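Local coordinates for protein acetyltransferase (Klebsiella pneumoniae, PDB 5XUN) that probably acetylates glycyl-tRNA(Gly) with acetyl-CoA as donor, acting as the GNAT-family toxin of a bacterial type II toxin-antitoxin system, at residues 8-11 and 15-18; 34-39 and 60-65; 70-75 and 79-84; 150-155 and 159-164. The protein carries 1 engineered substitution. All coordinates share one frame; numbering follows the deposited sequence.

Contact 1. Residues 8-11 and 15-18; sequences EMIA and SYDI
The phenol oxygen of Tyr16 holds two hydrogen bonds, one given to Glu8 in strand 6-9 and one received from Ala11 just after it. It donates to Glu8 OE2, with only 2.5 Å between Tyr16 OH and that oxygen, a short distance that may reflect a strong bond. The carboxylate uses the anti lone pair of OE2, the one turned away from its other oxygen; OE2 sits in the ring plane at the edge of Tyr16, while the carboxylate plane is turned 55° from the ring. Glu8 reaches the phenol because its CG sits between the backbone N and the carbonyl carbon (chi1 65°), from where the chain runs on extended toward the ring coming from the opposite direction. In return Tyr16 OH accepts the backbone N-H of Ala11 at 2.8 Å from Ala11 N, with an angle of 152° at the hydrogen. Donating to an acid while accepting an amide probably polarises the hydroxyl and fixes the rotation of its O-H.

Apolar contacts are few and lie at the ring's outer end. Ile10 CB approaches Tyr16 CE2 at 4.0 Å, and the methyl CB of Ala11 comes within 4.3 Å of Tyr16 CZ.

The contact ties the loop before helix 26-34 back to strand 6-9, an outermost strand of the sheet within this chain. Phe14 meets the Tyr16 ring edge-to-face, while Val51 of strand 46-51 and Leu59 of strand 59-71 also touch it. Ile10 turns its far end to helix 36-41, packing on Leu36 and His40.

Contact 2. Residues 34-39 and 60-65; sequences EHLKRQ and LGYYTL
In the GNAT fold the helical stretch between the first two strands packs over the central sheet, and here Leu36, in the first turn of helix 36-41, brings its forked end down on Tyr62 and Thr64 of strand 59-71. One methyl goes to each residue. Leu36 CD1 lies 3.5 Å from Thr64 CG2, a close methyl-to-methyl approach, and Leu36 CD2 stands 4.0 Å from Tyr62 CD2, meeting that ring obliquely. With CG anti to its backbone N (chi1 176°), the leucine reaches across to the strand and runs antiparallel alongside both side chains.

No hydrogen bond joins the two segments; the contact is purely apolar, small and buried. Polar ends are satisfied elsewhere. Tyr62 OH bonds to Leu28 O of helix 26-34, which probably helps to fix the ring. In Thr64, OG1 occupies the place between backbone N and carbonyl carbon (chi1 71°) and has a weak bond to Arg96 NH1, while CG2 is the branch that meets the leucine. The side chain of Thr64 is about 8 Å from the bound acetyl coenzyme A.

Alternation along the strand sends Tyr62 and Thr64 to the helix and Tyr63 to the other face of the sheet, where it packs on helix 108-126. Just before them Leu60 and Gly61 form a classic beta bulge opposite Leu50. Phe31 of helix 26-34 touches both Leu36 and Tyr62, Leu45 touches Leu36 and Thr64, and strand 88-99 flanks strand 59-71.

Contact 3. Residues 70-75 and 79-84; sequences FERGML and TQQKKI
Two flat groups, the guanidinium of Arg72 and the amide of Gln81, carry the polar part of this contact, their planes 41° apart. At the guanidinium edge lies Ile84 O, bound by Arg72 NH1 at 2.8 Å in the carbonyl plane, though the oxygen sits 25° out of the plane of the guanidinium. The amide works in the reverse sense: Gln81 NE2 donates to Leu75 O at 2.7 Å, with Leu75 O lying somewhat out of the amide plane of Gln81. Gln81 NE2 also donates to a water at 3.1 Å, and that water donates to Gly73 O 3.0 Å away, bridging helix and turn.

Between these bonds the aliphatic parts pack. Arg72 CG touches Gln81 CG at 3.8 Å where the two side chains cross at about a right angle; CG of Arg72 is anti to the backbone N (chi1 151°) and its chain bends at chi3 toward the carbonyl. Leu75 CD2 comes down on Gln80 CB at 3.4 Å, a tight approach, and reaches Ile84 CG1 at 4.3 Å.

The arrangement folds helix 78-83 against the 3-10 turn that ends strand 59-71, each donor reaching a backbone carbonyl. Tyr130 touches Leu75, Gln80 and Ile84 together, Ala89 of strand 88-99 touches Ile84, and Ile44 of the second subunit packs on Ile84.

Contact 4. Residues 150-155 and 159-164; sequences FIQLVD and NLLFYP
Gln152 NE2, beside Leu160 of the facing strand, is gripped by two carbonyls: it donates to Leu153 O at 2.6 Å, in the carbonyl plane and on a lone pair, and to Ser158 O in the turn. A bend at chi2 folds the amide back onto its own neighbour, and its OE1 is bound by Lys142 NZ.

Alongside it, strands 151-152 and 160-164 pair antiparallel. Ile151 N meets Phe162 O at 2.8 Å and almost straight (176°), while the return bond from Phe162 N to Ile151 O is weak. Leu153 N to Leu160 O, 3.0 Å, continues the ladder past the non-hydrogen-bonded pair Gln152 and Leu161.

Side chains pack on both faces of the hairpin. Tyr163 CB lies over one face of the Phe150 ring, 3.9 Å from its centroid, a CH-pi contact, and the Tyr163 ring then turns its edge to that face with the planes at 60°. Beside Phe162, Leu153 CD2 touches Phe162 CB at 3.8 Å, and Ile151 lies parallel to Phe162, CG1 nearing the edge of its ring. Farther out, Val154 CG2 reaches Leu160 CD1 at 3.8 Å.

This is the closing beta hairpin of the GNAT sheet. Leu161 shares its side with helix 139-147, and its side chain is about 8 Å from the bound acetyl coenzyme A. The chemistry implies a hairpin held by backbone bonds along the strands, with Gln152 tying its strand to Ser158 in the turn and Phe150 and Tyr163 packing at the far end.

The contacts follow one another along the chain, and all four reach the same mixed sheet, inside one N-acetyltransferase domain. Contacts 1 and 2 form one group on one side of the chain's centre, about 9 Å between centres, where Ile10 CD1 and Leu36 CG meet. Contacts 3 and 4 form another on the opposite side, about 12 Å apart, joined by a probable hydrogen bond from Val154 N to Met74 O and by Phe70 packing on Phe162. Strand 59-71 serves contacts 2 and 3, whose centres lie about 30 Å apart. In contacts 2 and 4 a side chain, Thr64 and Leu161, is about 8 Å from the bound acetyl coenzyme A; contacts 1 and 3 lie at turns near the fold's margins.

Contact 1. Residues 8-11 and 15-18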
loop_
_atom_site.group_PDB
_atom_site.type_symbol
_atom_site.label_atom_id
_atom_site.label_comp_id
_atom_site.label_asym_id
_atom_site.label_seq_id
_atom_site.Cartn_x
_atom_site.Cartn_y
_atom_site.Cartn_z
ATOM N N GLU B 8 7.803 17.947 -3.042
ATOM C CA GLU B 8 6.447 18.036 -2.522
ATOM C C GLU B 8 5.563 17.068 -3.294
ATOM O O GLU B 8 5.866 16.692 -4.429
ATOM C CB GLU B 8 5.895 19.465 -2.633
ATOM C CG GLU B 8 5.739 19.936 -4.074
ATOM C CD GLU B 8 5.429 21.418 -4.197
ATOM O OE1 GLU B 8 5.917 22.215 -3.366
ATOM O OE2 GLU B 8 4.677 21.783 -5.128
ATOM N N MET B 9 4.475 16.647 -2.657
ATOM C CA MET B 9 3.402 15.998 -3.396
ATOM C C MET B 9 2.844 16.983 -4.413
ATOM O O MET B 9 2.746 18.183 -4.140
ATOM C CB MET B 9 2.293 15.532 -2.445
ATOM C CG MET B 9 1.030 15.037 -3.155
ATOM S SD MET B 9 -0.111 14.201 -2.037
ATOM C CE MET B 9 1.024 12.987 -1.367
ATOM N N ILE B 10 2.515 16.488 -5.607
ATOM C CA ILE B 10 2.057 17.397 -6.654
ATOM C C ILE B 10 0.786 18.092 -6.193
ATOM O O ILE B 10 -0.151 17.457 -5.694
ATOM C CB ILE B 10 1.864 16.655 -7.986
ATOM C CG1 ILE B 10 0.871 15.508 -7.842
ATOM C CG2 ILE B 10 3.218 16.149 -8.491
ATOM C CD1 ILE B 10 0.494 14.864 -9.163
ATOM N N ALA B 11 0.768 19.414 -6.336
ATOM C CA ALA B 11 -0.326 20.224 -5.828
ATOM C C ALA B 11 -1.597 20.000 -6.640
ATOM O O ALA B 11 -1.554 19.612 -7.814
ATOM C CB ALA B 11 0.059 21.704 -5.842
ATOM N N SER B 15 0.001 23.623 -10.961
ATOM C CA SER B 15 0.442 24.888 -11.537
ATOM C C SER B 15 1.950 24.925 -11.729
ATOM O O SER B 15 2.600 25.942 -11.462
ATOM C CB SER B 15 -0.028 26.039 -10.653
ATOM O OG SER B 15 0.233 27.292 -11.257
ATOM N N TYR B 16 2.541 23.810 -12.137
ATOM C CA TYR B 16 3.975 23.737 -12.356
ATOM C C TYR B 16 4.330 24.153 -13.774
ATOM O O TYR B 16 3.561 23.947 -14.715
ATOM C CB TYR B 16 4.498 22.323 -12.092
ATOM C CG TYR B 16 4.184 21.830 -10.706
ATOM C CD1 TYR B 16 4.741 22.450 -9.595
ATOM C CD2 TYR B 16 3.332 20.752 -10.501
ATOM C CE1 TYR B 16 4.460 22.016 -8.319
ATOM C CE2 TYR B 16 3.042 20.310 -9.226
ATOM C CZ TYR B 16 3.610 20.946 -8.138
ATOM O OH TYR B 16 3.328 20.516 -6.863
ATOM N N ASP B 17 5.512 24.747 -13.916
ATOM C CA ASP B 17 6.101 24.987 -15.226
ATOM C C ASP B 17 6.826 23.716 -15.645
ATOM O O ASP B 17 7.897 23.402 -15.116
ATOM C CB ASP B 17 7.057 26.177 -15.177
ATOM C CG ASP B 17 7.695 26.491 -16.533
ATOM O OD1 ASP B 17 7.487 25.740 -17.510
ATOM O OD2 ASP B 17 8.405 27.512 -16.622
ATOM N N ILE B 18 6.244 22.974 -16.582
ATOM C CA ILE B 18 6.848 21.743 -17.073
ATOM C C ILE B 18 7.337 21.885 -18.508
ATOM O O ILE B 18 7.807 20.904 -19.097
ATOM C CB ILE B 18 5.880 20.559 -16.943
ATOM C CG1 ILE B 18 4.648 20.777 -17.821
ATOM C CG2 ILE B 18 5.459 20.383 -15.491
ATOM C CD1 ILE B 18 3.845 19.512 -18.072
#

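Contact 2. Residues 34-39 and 60-65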
loop_
_atom_site.group_PDB
_atom_site.type_symbol
_atom_site.label_atom_id
_atom_site.label_comp_id
_atom_site.label_asym_id
_atom_site.label_seq_id
_atom_site.Cartn_x
_atom_site.Cartn_y
_atom_site.Cartn_z
ATOM N N GLU B 34 0.961 13.986 -19.868
ATOM C CA GLU B 34 -0.366 13.502 -20.214
ATOM C C GLU B 34 -1.090 12.820 -19.063
ATOM O O GLU B 34 -2.304 12.977 -18.926
ATOM C CB GLU B 34 -0.263 12.493 -21.361
ATOM C CG GLU B 34 0.726 12.834 -22.447
ATOM C CD GLU B 34 0.287 12.370 -23.824
ATOM O OE1 GLU B 34 0.649 13.022 -24.822
ATOM O OE2 GLU B 34 -0.358 11.304 -23.919
ATOM N N HIS B 35 -0.373 12.090 -18.210
ATOM C CA HIS B 35 -1.015 11.124 -17.331
ATOM C C HIS B 35 -0.762 11.312 -15.844
ATOM O O HIS B 35 -1.571 10.829 -15.047
ATOM C CB HIS B 35 -0.576 9.701 -17.703
ATOM C CG HIS B 35 -0.702 9.388 -19.164
ATOM N ND1 HIS B 35 -1.919 9.227 -19.786
ATOM C CD2 HIS B 35 0.237 9.188 -20.119
ATOM C CE1 HIS B 35 -1.729 8.952 -21.064
ATOM N NE2 HIS B 35 -0.429 8.921 -21.292
ATOM N N LEU B 36 0.316 11.986 -15.443
ATOM C CA LEU B 36 0.669 12.036 -14.029
ATOM C C LEU B 36 -0.500 12.523 -13.187
ATOM O O LEU B 36 -0.961 11.831 -12.273
ATOM C CB LEU B 36 1.878 12.944 -13.813
ATOM C CG LEU B 36 2.242 13.109 -12.334
ATOM C CD1 LEU B 36 2.577 11.755 -11.735
ATOM C CD2 LEU B 36 3.399 14.068 -12.173
ATOM N N LYS B 37 -1.021 13.701 -13.523
ATOM C CA LYS B 37 -2.030 14.335 -12.693
ATOM C C LYS B 37 -3.334 13.550 -12.702
ATOM O O LYS B 37 -4.000 13.429 -11.667
ATOM C CB LYS B 37 -2.246 15.764 -13.178
ATOM C CG LYS B 37 -3.464 16.447 -12.629
ATOM C CD LYS B 37 -3.294 16.840 -11.192
ATOM C CE LYS B 37 -4.473 17.697 -10.770
ATOM N NZ LYS B 37 -4.676 17.694 -9.291
ATOM N N ARG B 38 -3.712 12.994 -13.853
ATOM C CA ARG B 38 -4.983 12.284 -13.925
ATOM C C ARG B 38 -4.934 10.977 -13.147
ATOM O O ARG B 38 -5.919 10.592 -12.508
ATOM C CB ARG B 38 -5.372 12.013 -15.377
ATOM C CG ARG B 38 -6.656 11.188 -15.489
ATOM C CD ARG B 38 -7.097 10.977 -16.921
ATOM N NE ARG B 38 -6.048 10.388 -17.748
ATOM C CZ ARG B 38 -5.261 11.082 -18.563
ATOM N NH1 ARG B 38 -4.340 10.452 -19.272
ATOM N NH2 ARG B 38 -5.387 12.403 -18.666
ATOM N N GLN B 39 -3.812 10.264 -13.215
ATOM C CA GLN B 39 -3.713 9.019 -12.460
ATOM C C GLN B 39 -3.539 9.285 -10.967
ATOM O O GLN B 39 -3.973 8.472 -10.146
ATOM C CB GLN B 39 -2.580 8.159 -13.021
ATOM C CG GLN B 39 -2.876 7.681 -14.432
ATOM C CD GLN B 39 -1.839 6.724 -14.995
ATOM O OE1 GLN B 39 -1.015 6.167 -14.268
ATOM N NE2 GLN B 39 -1.876 6.534 -16.307
ATOM N N LEU B 60 11.491 19.947 -11.940
ATOM C CA LEU B 60 12.764 19.396 -12.378
ATOM C C LEU B 60 12.874 17.894 -12.163
ATOM O O LEU B 60 13.869 17.293 -12.591
ATOM C CB LEU B 60 13.923 20.108 -11.658
ATOM C CG LEU B 60 14.264 21.551 -12.067
ATOM C CD1 LEU B 60 14.506 21.648 -13.566
ATOM C CD2 LEU B 60 13.214 22.561 -11.625
ATOM N N GLY B 61 11.890 17.277 -11.519
ATOM C CA GLY B 61 11.860 15.836 -11.363
ATOM C C GLY B 61 10.567 15.418 -10.701
ATOM O O GLY B 61 9.851 16.244 -10.127
ATOM N N TYR B 62 10.271 14.124 -10.792
ATOM C CA TYR B 62 9.044 13.625 -10.185
ATOM C C TYR B 62 9.159 12.124 -9.959
ATOM O O TYR B 62 10.024 11.461 -10.541
ATOM C CB TYR B 62 7.825 13.955 -11.057
ATOM C CG TYR B 62 7.640 13.051 -12.263
ATOM C CD1 TYR B 62 8.293 13.308 -13.473
ATOM C CD2 TYR B 62 6.792 11.962 -12.203
ATOM C CE1 TYR B 62 8.114 12.473 -14.575
ATOM C CE2 TYR B 62 6.607 11.140 -13.275
ATOM C CZ TYR B 62 7.260 11.397 -14.466
ATOM O OH TYR B 62 7.055 10.547 -15.529
ATOM N N TYR B 63 8.269 11.593 -9.111
ATOM C CA TYR B 63 8.153 10.144 -8.953
ATOM C C TYR B 63 6.725 9.782 -8.552
ATOM O O TYR B 63 5.962 10.632 -8.088
ATOM C CB TYR B 63 9.176 9.593 -7.939
ATOM C CG TYR B 63 8.921 9.853 -6.463
ATOM C CD1 TYR B 63 8.015 9.075 -5.740
ATOM C CD2 TYR B 63 9.618 10.844 -5.783
ATOM C CE1 TYR B 63 7.805 9.293 -4.385
ATOM C CE2 TYR B 63 9.412 11.073 -4.432
ATOM C CZ TYR B 63 8.505 10.291 -3.736
ATOM O OH TYR B 63 8.301 10.509 -2.393
ATOM N N THR B 64 6.370 8.500 -8.730
ATOM C CA THR B 64 5.035 8.005 -8.400
ATOM C C THR B 64 5.113 6.735 -7.554
ATOM O O THR B 64 6.010 5.906 -7.728
ATOM C CB THR B 64 4.203 7.696 -9.669
ATOM O OG1 THR B 64 4.723 6.531 -10.310
ATOM C CG2 THR B 64 4.263 8.844 -10.647
ATOM N N LEU B 65 4.125 6.565 -6.661
ATOM C CA LEU B 65 4.029 5.400 -5.780
ATOM C C LEU B 65 2.651 4.763 -5.894
ATOM O O LEU B 65 1.635 5.459 -5.897
ATOM C CB LEU B 65 4.286 5.790 -4.315
ATOM C CG LEU B 65 5.659 6.411 -4.057
ATOM C CD1 LEU B 65 5.804 6.918 -2.623
ATOM C CD2 LEU B 65 6.732 5.396 -4.373
#

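Contact 3. Residues 70-75 and 79-84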
loop_
_atom_site.group_PDB
_atom_site.type_symbol
_atom_site.label_atom_id
_atom_site.label_comp_id
_atom_site.label_asym_id
_atom_site.label_seq_id
_atom_site.Cartn_x
_atom_site.Cartn_y
_atom_site.Cartn_z
ATOM N N PHE B 70 3.960 -8.710 -4.955
ATOM C CA PHE B 70 4.774 -9.439 -5.917
ATOM C C PHE B 70 4.990 -10.856 -5.410
ATOM O O PHE B 70 4.919 -11.119 -4.206
ATOM C CB PHE B 70 6.113 -8.736 -6.171
ATOM C CG PHE B 70 7.047 -8.738 -4.987
ATOM C CD1 PHE B 70 6.951 -7.769 -4.005
ATOM C CD2 PHE B 70 8.046 -9.689 -4.885
ATOM C CE1 PHE B 70 7.818 -7.761 -2.930
ATOM C CE2 PHE B 70 8.919 -9.691 -3.812
ATOM C CZ PHE B 70 8.807 -8.727 -2.833
ATOM N N GLU B 71 5.241 -11.764 -6.354
ATOM C CA GLU B 71 5.352 -13.185 -6.044
ATOM C C GLU B 71 6.466 -13.449 -5.041
ATOM O O GLU B 71 7.596 -12.986 -5.212
ATOM C CB GLU B 71 5.591 -13.994 -7.318
ATOM C CG GLU B 71 4.353 -14.153 -8.186
ATOM C CD GLU B 71 4.500 -15.255 -9.218
ATOM O OE1 GLU B 71 5.337 -16.162 -9.008
ATOM O OE2 GLU B 71 3.779 -15.213 -10.237
ATOM N N ARG B 72 6.139 -14.213 -4.000
ATOM C CA ARG B 72 7.116 -14.550 -2.969
ATOM C C ARG B 72 8.361 -15.212 -3.551
ATOM O O ARG B 72 9.468 -15.009 -3.035
ATOM C CB ARG B 72 6.448 -15.448 -1.924
ATOM C CG ARG B 72 7.370 -16.420 -1.211
ATOM C CD ARG B 72 6.579 -17.380 -0.349
ATOM N NE ARG B 72 5.629 -18.184 -1.110
ATOM C CZ ARG B 72 4.730 -18.992 -0.558
ATOM N NH1 ARG B 72 4.653 -19.101 0.761
ATOM N NH2 ARG B 72 3.895 -19.686 -1.321
ATOM N N GLY B 73 8.214 -15.963 -4.645
ATOM C CA GLY B 73 9.340 -16.686 -5.215
ATOM C C GLY B 73 10.428 -15.809 -5.802
ATOM O O GLY B 73 11.556 -16.278 -5.973
ATOM N N MET B 74 10.128 -14.541 -6.082
ATOM C CA MET B 74 11.136 -13.648 -6.641
ATOM C C MET B 74 12.204 -13.275 -5.626
ATOM O O MET B 74 13.274 -12.800 -6.018
ATOM C CB MET B 74 10.474 -12.374 -7.167
ATOM C CG MET B 74 9.316 -12.597 -8.132
ATOM S SD MET B 74 8.783 -11.029 -8.841
ATOM C CE MET B 74 7.914 -11.575 -10.305
ATOM N N LEU B 75 11.934 -13.469 -4.341
ATOM C CA LEU B 75 12.903 -13.144 -3.305
ATOM C C LEU B 75 14.144 -14.025 -3.439
ATOM O O LEU B 75 14.017 -15.244 -3.629
ATOM C CB LEU B 75 12.276 -13.336 -1.925
ATOM C CG LEU B 75 11.927 -12.125 -1.057
ATOM C CD1 LEU B 75 11.112 -11.104 -1.808
ATOM C CD2 LEU B 75 11.212 -12.571 0.193
ATOM N N THR B 79 15.201 -18.097 2.976
ATOM C CA THR B 79 14.850 -17.817 4.363
ATOM C C THR B 79 13.750 -16.767 4.439
ATOM O O THR B 79 12.762 -16.935 5.162
ATOM C CB THR B 79 16.099 -17.363 5.126
ATOM O OG1 THR B 79 16.846 -18.487 5.526
ATOM C CG2 THR B 79 15.748 -16.544 6.337
ATOM N N GLN B 80 13.871 -15.679 3.691
ATOM C CA GLN B 80 12.830 -14.670 3.678
ATOM C C GLN B 80 11.568 -15.253 3.115
ATOM O O GLN B 80 10.509 -14.962 3.627
ATOM C CB GLN B 80 13.180 -13.438 2.865
ATOM C CG GLN B 80 14.505 -12.809 3.110
ATOM C CD GLN B 80 14.588 -11.920 4.299
ATOM O OE1 GLN B 80 14.181 -12.285 5.405
ATOM N NE2 GLN B 80 15.212 -10.747 4.103
ATOM N N GLN B 81 11.694 -16.071 2.067
ATOM C CA GLN B 81 10.506 -16.672 1.467
ATOM C C GLN B 81 9.708 -17.480 2.483
ATOM O O GLN B 81 8.474 -17.428 2.495
ATOM C CB GLN B 81 10.892 -17.563 0.288
ATOM C CG GLN B 81 11.115 -16.828 -1.013
ATOM C CD GLN B 81 11.510 -17.760 -2.135
ATOM O OE1 GLN B 81 10.858 -18.782 -2.362
ATOM N NE2 GLN B 81 12.580 -17.419 -2.845
ATOM N N LYS B 82 10.394 -18.251 3.332
ATOM C CA LYS B 82 9.703 -19.040 4.346
ATOM C C LYS B 82 8.950 -18.168 5.341
ATOM O O LYS B 82 7.997 -18.642 5.968
ATOM C CB LYS B 82 10.696 -19.940 5.090
ATOM C CG LYS B 82 11.314 -21.032 4.232
ATOM C CD LYS B 82 11.795 -22.175 5.101
ATOM C CE LYS B 82 12.497 -23.245 4.285
ATOM N NZ LYS B 82 13.131 -24.269 5.171
ATOM N N LYS B 83 9.359 -16.910 5.503
ATOM C CA LYS B 83 8.638 -15.982 6.366
ATOM C C LYS B 83 7.381 -15.422 5.709
ATOM O O LYS B 83 6.532 -14.867 6.417
ATOM C CB LYS B 83 9.555 -14.830 6.790
ATOM N N ILE B 84 7.239 -15.559 4.391
ATOM C CA ILE B 84 6.056 -15.075 3.683
ATOM C C ILE B 84 5.102 -16.248 3.492
ATOM O O ILE B 84 5.300 -17.047 2.569
ATOM C CB ILE B 84 6.406 -14.496 2.302
ATOM C CG1 ILE B 84 7.654 -13.602 2.331
ATOM C CG2 ILE B 84 5.213 -13.720 1.757
ATOM C CD1 ILE B 84 7.545 -12.368 3.131
HETATM O O HOH W 1 12.834 -18.951 -5.569
#

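Contact 4. Residues 150-155 and 159-164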
loop_
_atom_site.group_PDB
_atom_site.type_symbol
_atom_site.label_atom_id
_atom_site.label_comp_id
_atom_site.label_asym_id
_atom_site.label_seq_id
_atom_site.Cartn_x
_atom_site.Cartn_y
_atom_site.Cartn_z
ATOM N N PHE B 150 19.506 -1.524 -3.731
ATOM C CA PHE B 150 18.398 -2.404 -4.056
ATOM C C PHE B 150 18.932 -3.804 -4.326
ATOM O O PHE B 150 20.077 -3.985 -4.742
ATOM C CB PHE B 150 17.631 -1.893 -5.274
ATOM C CG PHE B 150 16.718 -0.723 -4.988
ATOM C CD1 PHE B 150 17.239 0.519 -4.674
ATOM C CD2 PHE B 150 15.340 -0.866 -5.057
ATOM C CE1 PHE B 150 16.410 1.599 -4.422
ATOM C CE2 PHE B 150 14.504 0.212 -4.808
ATOM C CZ PHE B 150 15.036 1.444 -4.493
ATOM N N ILE B 151 18.107 -4.802 -4.058
ATOM C CA ILE B 151 18.510 -6.189 -4.223
ATOM C C ILE B 151 17.846 -6.735 -5.477
ATOM O O ILE B 151 16.733 -6.340 -5.846
ATOM C CB ILE B 151 18.191 -7.047 -2.979
ATOM C CG1 ILE B 151 16.690 -7.176 -2.771
ATOM C CG2 ILE B 151 18.810 -6.421 -1.746
ATOM C CD1 ILE B 151 16.174 -8.555 -3.011
ATOM N N GLN B 152 18.496 -7.699 -6.060
ATOM C CA GLN B 152 18.036 -8.241 -7.288
ATOM C C GLN B 152 17.079 -9.380 -7.125
ATOM O O GLN B 152 17.337 -10.291 -6.467
ATOM C CB GLN B 152 19.254 -8.679 -8.094
ATOM C CG GLN B 152 18.936 -9.576 -9.231
ATOM C CD GLN B 152 18.494 -8.807 -10.415
ATOM O OE1 GLN B 152 19.282 -8.184 -11.068
ATOM N NE2 GLN B 152 17.240 -8.917 -10.739
ATOM N N LEU B 153 15.960 -9.284 -7.775
ATOM C CA LEU B 153 14.953 -10.317 -7.755
ATOM C C LEU B 153 15.073 -11.229 -8.975
ATOM O O LEU B 153 15.651 -10.843 -9.940
ATOM C CB LEU B 153 13.568 -9.688 -7.744
ATOM C CG LEU B 153 13.073 -8.827 -6.597
ATOM C CD1 LEU B 153 11.773 -8.133 -6.900
ATOM C CD2 LEU B 153 12.960 -9.574 -5.305
ATOM N N VAL B 154 14.502 -12.429 -8.924
ATOM C CA VAL B 154 14.526 -13.383 -10.049
ATOM C C VAL B 154 15.969 -13.726 -10.423
ATOM O O VAL B 154 16.696 -14.142 -9.582
ATOM C CB VAL B 154 13.651 -12.964 -11.256
ATOM C CG1 VAL B 154 13.221 -14.155 -12.090
ATOM C CG2 VAL B 154 12.405 -12.277 -10.793
ATOM N N ASP B 155 16.373 -13.601 -11.680
ATOM C CA ASP B 155 17.748 -13.908 -12.056
ATOM C C ASP B 155 18.634 -12.678 -12.139
ATOM O O ASP B 155 18.181 -11.617 -11.900
ATOM C CB ASP B 155 17.835 -14.862 -13.259
ATOM C CG ASP B 155 16.954 -14.461 -14.412
ATOM O OD1 ASP B 155 16.174 -15.295 -14.874
ATOM O OD2 ASP B 155 17.052 -13.334 -14.892
ATOM N N ASN B 159 15.089 -7.114 -14.525
ATOM C CA ASN B 159 14.998 -5.709 -14.150
ATOM C C ASN B 159 14.199 -5.489 -12.872
ATOM O O ASN B 159 13.972 -4.337 -12.485
ATOM C CB ASN B 159 14.377 -4.902 -15.294
ATOM C CG ASN B 159 15.333 -4.722 -16.459
ATOM O OD1 ASN B 159 16.469 -4.272 -16.280
ATOM N ND2 ASN B 159 14.890 -5.102 -17.654
ATOM N N LEU B 160 13.797 -6.560 -12.197
ATOM C CA LEU B 160 12.985 -6.452 -10.993
ATOM C C LEU B 160 13.905 -6.328 -9.788
ATOM O O LEU B 160 14.729 -7.212 -9.535
ATOM C CB LEU B 160 12.064 -7.662 -10.856
ATOM C CG LEU B 160 11.272 -8.041 -12.112
ATOM C CD1 LEU B 160 10.415 -9.269 -11.861
ATOM C CD2 LEU B 160 10.427 -6.882 -12.608
ATOM N N LEU B 161 13.774 -5.226 -9.056
ATOM C CA LEU B 161 14.592 -4.942 -7.889
ATOM C C LEU B 161 13.679 -4.662 -6.702
ATOM O O LEU B 161 12.468 -4.462 -6.850
ATOM C CB LEU B 161 15.541 -3.760 -8.131
ATOM C CG LEU B 161 16.407 -3.852 -9.393
ATOM C CD1 LEU B 161 17.233 -2.592 -9.563
ATOM C CD2 LEU B 161 17.298 -5.086 -9.349
ATOM N N PHE B 162 14.271 -4.645 -5.513
ATOM C CA PHE B 162 13.487 -4.630 -4.289
ATOM C C PHE B 162 14.331 -4.031 -3.180
ATOM O O PHE B 162 15.523 -4.322 -3.078
ATOM C CB PHE B 162 13.042 -6.053 -3.925
ATOM C CG PHE B 162 12.260 -6.147 -2.646
ATOM C CD1 PHE B 162 10.969 -5.650 -2.565
ATOM C CD2 PHE B 162 12.818 -6.749 -1.523
ATOM C CE1 PHE B 162 10.247 -5.753 -1.390
ATOM C CE2 PHE B 162 12.103 -6.851 -0.347
ATOM C CZ PHE B 162 10.817 -6.347 -0.278
ATOM N N TYR B 163 13.712 -3.201 -2.356
ATOM C CA TYR B 163 14.379 -2.655 -1.178
ATOM C C TYR B 163 13.513 -2.966 0.036
ATOM O O TYR B 163 12.400 -2.419 0.156
ATOM C CB TYR B 163 14.609 -1.155 -1.328
ATOM C CG TYR B 163 15.670 -0.598 -0.401
ATOM C CD1 TYR B 163 15.363 -0.268 0.911
ATOM C CD2 TYR B 163 16.972 -0.386 -0.844
ATOM C CE1 TYR B 163 16.318 0.251 1.762
ATOM C CE2 TYR B 163 17.941 0.136 0.002
ATOM C CZ TYR B 163 17.608 0.454 1.304
ATOM O OH TYR B 163 18.557 0.978 2.156
ATOM N N PRO B 164 13.969 -3.828 0.949
ATOM C CA PRO B 164 13.087 -4.292 2.032
ATOM C C PRO B 164 12.796 -3.214 3.065
ATOM O O PRO B 164 13.656 -2.400 3.413
ATOM C CB PRO B 164 13.856 -5.463 2.657
ATOM C CG PRO B 164 15.244 -5.379 2.148
ATOM C CD PRO B 164 15.308 -4.439 0.987
#